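Side-chain contacts in genome packaging NTPase B204 (Sulfolobus turreted icosahedral virus 2, PDB 4KFU), which probably hydrolyses ATP, as a P-loop ATPase of the FtsK-HerA superfamily, to power the packaging of viral DNA into the capsid: residues A118-E121 and A122-N126; T137-V140 and Y141-M144. All blocks are in the same frame, centred on the assembly; numbering follows the deposited sequence.

Contact 1: A118-E121 and A122-N126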
# COMPACT_ATOMS: atom_id res chain seq x y z
N ALA A 118 -2.59 -16.08 -3.26
CA ALA A 118 -1.78 -14.88 -3.47
C ALA A 118 -1.85 -13.91 -2.28
O ALA A 118 -0.82 -13.38 -1.85
CB ALA A 118 -2.20 -14.17 -4.75
N ILE A 119 -3.05 -13.68 -1.78
CA ILE A 119 -3.23 -12.79 -0.63
C ILE A 119 -2.52 -13.35 0.60
O ILE A 119 -1.80 -12.63 1.29
CB ILE A 119 -4.72 -12.58 -0.28
CG1 ILE A 119 -5.47 -11.95 -1.46
CG2 ILE A 119 -4.87 -11.71 0.97
CD1 ILE A 119 -4.93 -10.62 -1.89
N ASP A 120 -2.71 -14.64 0.86
CA ASP A 120 -2.04 -15.26 1.99
C ASP A 120 -0.53 -15.15 1.87
O ASP A 120 0.17 -14.82 2.84
CB ASP A 120 -2.44 -16.72 2.14
CG ASP A 120 -1.98 -17.29 3.47
OD1 ASP A 120 -2.61 -16.94 4.49
OD2 ASP A 120 -0.99 -18.05 3.49
N GLU A 121 -0.01 -15.41 0.68
CA GLU A 121 1.43 -15.29 0.48
C GLU A 121 1.92 -13.85 0.66
O GLU A 121 2.98 -13.61 1.24
CB GLU A 121 1.82 -15.80 -0.92
CG GLU A 121 3.23 -16.33 -0.99
CD GLU A 121 3.70 -16.61 -2.41
OE1 GLU A 121 2.86 -16.94 -3.27
OE2 GLU A 121 4.92 -16.49 -2.65
N ALA A 122 1.15 -12.90 0.13
CA ALA A 122 1.53 -11.50 0.19
C ALA A 122 1.68 -11.05 1.64
O ALA A 122 2.59 -10.28 1.97
CB ALA A 122 0.48 -10.66 -0.51
N LEU A 123 0.79 -11.53 2.51
CA LEU A 123 0.75 -11.05 3.90
C LEU A 123 1.62 -11.88 4.84
O LEU A 123 1.91 -11.44 5.95
CB LEU A 123 -0.70 -11.03 4.42
CG LEU A 123 -1.68 -10.04 3.81
CD1 LEU A 123 -3.02 -10.12 4.54
CD2 LEU A 123 -1.16 -8.59 3.84
N HIS A 124 2.04 -13.07 4.43
CA HIS A 124 2.84 -13.92 5.32
C HIS A 124 4.21 -14.33 4.78
O HIS A 124 5.09 -14.71 5.54
CB HIS A 124 2.06 -15.19 5.71
CG HIS A 124 0.77 -14.92 6.42
ND1 HIS A 124 -0.44 -14.92 5.79
CD2 HIS A 124 0.52 -14.64 7.73
CE1 HIS A 124 -1.40 -14.65 6.67
NE2 HIS A 124 -0.84 -14.47 7.85
N ALA A 125 4.40 -14.26 3.47
CA ALA A 125 5.65 -14.76 2.90
C ALA A 125 6.27 -13.75 1.95
O ALA A 125 6.99 -14.12 1.01
CB ALA A 125 5.39 -16.07 2.19
N ASN A 126 5.99 -12.48 2.18
CA ASN A 126 6.40 -11.46 1.23
C ASN A 126 7.92 -11.31 1.16
O ASN A 126 8.47 -11.08 0.07
CB ASN A 126 5.72 -10.12 1.52
CG ASN A 126 6.20 -9.48 2.80
OD1 ASN A 126 5.88 -9.93 3.90
ND2 ASN A 126 6.96 -8.40 2.67
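H124 folds back onto D120 in the last turn of helix 117-124, the helix of the beta-alpha-beta unit between strands 98-102 and 131-137. The backbone sets the frame: A122 N bonds to A118 O and L123 N to I119 O, as in a regular alpha-helix, and the last such bond is a short one from A125 N to E121 O at 2.7 Å. At A125 the chain leaves helical backbone angles.

The polar side-chain contact lies on the outer surface. H124 ND1 donates to D120 O at 3.0 Å, with the carbonyl oxygen only 14° out of the imidazole plane, while H124 N makes a weak bond to the same oxygen. With CG anti to its own carbonyl carbon (chi1 -60°), the histidine ring is brought back over the preceding turn. The D120 carboxylate sits beside the ring, its plane turned 36° from it and OD1 3.2 Å from H124 ND1. Its negative charge would probably raise the imidazole's affinity for a second proton.

E121 swings CG anti to its backbone N and extends toward helix 78-95, where its OE1 meets K89 in a salt bridge and W85 in a hydrogen bond. Its aliphatic part still serves locally, CG lying 3.9 Å from A125 CB.

The buried face is apolar. Small A118 and A122 let W85 of helix 78-95 come close, whereas branched I119 and L123 pack against M144. Between these two the touch is light, I119 CG2 standing 4.3 Å from L123 CD1.

Contact 2: T137-V140 and Y141-M144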
# COMPACT_ATOMS: atom_id res chain seq x y z
N THR A 137 -5.74 2.70 1.59
CA THR A 137 -7.20 2.66 1.62
C THR A 137 -7.77 3.88 2.32
O THR A 137 -7.03 4.62 2.97
CB THR A 137 -7.73 1.39 2.30
OG1 THR A 137 -9.08 1.17 1.88
CG2 THR A 137 -7.65 1.52 3.83
N GLN A 138 -9.08 4.07 2.20
CA GLN A 138 -9.72 5.30 2.68
C GLN A 138 -10.18 5.21 4.14
O GLN A 138 -9.99 6.15 4.89
CB GLN A 138 -10.90 5.69 1.78
CG GLN A 138 -10.55 5.67 0.28
CD GLN A 138 -10.90 6.96 -0.46
OE1 GLN A 138 -10.02 7.63 -1.02
NE2 GLN A 138 -12.19 7.30 -0.47
N ARG A 139 -10.80 4.10 4.51
CA ARG A 139 -11.25 3.88 5.89
C ARG A 139 -10.56 2.64 6.45
O ARG A 139 -10.31 1.69 5.70
CB ARG A 139 -12.78 3.69 5.96
CG ARG A 139 -13.62 4.79 5.27
CD ARG A 139 -14.05 5.90 6.22
NE ARG A 139 -14.80 6.96 5.53
CZ ARG A 139 -16.04 7.34 5.84
NH1 ARG A 139 -16.71 6.76 6.83
NH2 ARG A 139 -16.62 8.33 5.15
N VAL A 140 -10.24 2.63 7.74
CA VAL A 140 -9.51 1.48 8.32
C VAL A 140 -10.30 0.20 8.13
O VAL A 140 -9.73 -0.87 7.83
CB VAL A 140 -9.17 1.70 9.83
CG1 VAL A 140 -10.43 1.90 10.63
CG2 VAL A 140 -8.41 0.53 10.40
N TYR A 141 -11.62 0.30 8.25
CA TYR A 141 -12.48 -0.89 8.17
C TYR A 141 -12.75 -1.40 6.74
O TYR A 141 -13.50 -2.37 6.56
CB TYR A 141 -13.78 -0.66 8.95
CG TYR A 141 -14.56 0.59 8.56
CD1 TYR A 141 -15.17 0.68 7.31
CD2 TYR A 141 -14.71 1.66 9.45
CE1 TYR A 141 -15.89 1.81 6.94
CE2 TYR A 141 -15.43 2.78 9.09
CZ TYR A 141 -16.02 2.85 7.84
OH TYR A 141 -16.74 3.96 7.47
N ASP A 142 -12.12 -0.78 5.74
CA ASP A 142 -12.24 -1.23 4.35
C ASP A 142 -11.49 -2.54 4.15
O ASP A 142 -11.81 -3.30 3.24
CB ASP A 142 -11.64 -0.22 3.36
CG ASP A 142 -12.44 1.07 3.25
OD1 ASP A 142 -13.61 1.12 3.69
OD2 ASP A 142 -11.86 2.04 2.72
N LEU A 143 -10.47 -2.80 4.97
CA LEU A 143 -9.60 -3.95 4.72
C LEU A 143 -9.72 -5.07 5.75
O LEU A 143 -10.13 -4.84 6.88
CB LEU A 143 -8.14 -3.49 4.68
CG LEU A 143 -7.80 -2.30 3.79
CD1 LEU A 143 -6.31 -1.98 3.89
CD2 LEU A 143 -8.21 -2.56 2.34
N MET A 144 -9.31 -6.28 5.35
CA MET A 144 -9.19 -7.40 6.27
C MET A 144 -8.31 -7.02 7.45
O MET A 144 -7.21 -6.51 7.25
CB MET A 144 -8.52 -8.59 5.55
CG MET A 144 -9.44 -9.37 4.64
SD MET A 144 -8.53 -10.21 3.31
CE MET A 144 -6.89 -10.20 3.96
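D142 OD2 is gripped by two donors from the chain just before it: R139 N at 2.9 Å and the hydroxyl T137 OG1 at 3.0 Å. The hydroxyl meets the anti lone pair of OD2, on the side away from OD1, whereas the amide comes from above the carboxylate plane. In return D142 N donates to R139 O at 3.1 Å, so R139 and D142 are tied together in both directions. Aspartate suits this place because its short side chain, with CG anti to the carbonyl carbon (chi1 -69°), reaches back three residues to R139 N, as the N3 residue of a capping box does; the return bond is backbone to backbone, so the box is only half made. T137 closes strand 131-137 and can offer a hydroxyl and a methyl together.

Farther out, R139 and Y141 run side by side in the same direction. R139 NH1 donates to Y141 OH at 2.9 Å, a bent bond with the guanidinium and ring planes 70° apart. Behind it R139 CB lies over one face of the ring, 3.9 Å from its centroid, in a CH-pi contact. The bend in the arginine at chi2 (-94°) carries its chain along toward the phenol oxygen.

Inward, T137 and L143 meet tip to tip, T137 CG2 standing 3.7 Å from L143 CD1, and Y106 and Y148 pack against both.

Q138 OE1 bonds to K17 of the P-loop. By holding the T137 hydroxyl and R139 amide, on either side of Q138 in sequence, D142 OD2 probably helps position this nucleotide-pocket residue.

The two contacts follow one another along the chain, with strand 131-137 running between them, and their centres are 18 Å apart. They meet through M144, at the end of the 137-144 loop: its CE lies 3.9 Å from I119 CG2 and 3.9 Å from L123 CD1, so the methionine bridges both branched residues of contact 1. Their surroundings differ. Contact 2 holds Q138, whose side chain is about 3 Å from the bound ATP analogue and about 6 Å from the magnesium ion. Contact 1 stands apart from the nucleotide in the flanking helical layer, with the I119 side chain about 9 Å from the zinc ion.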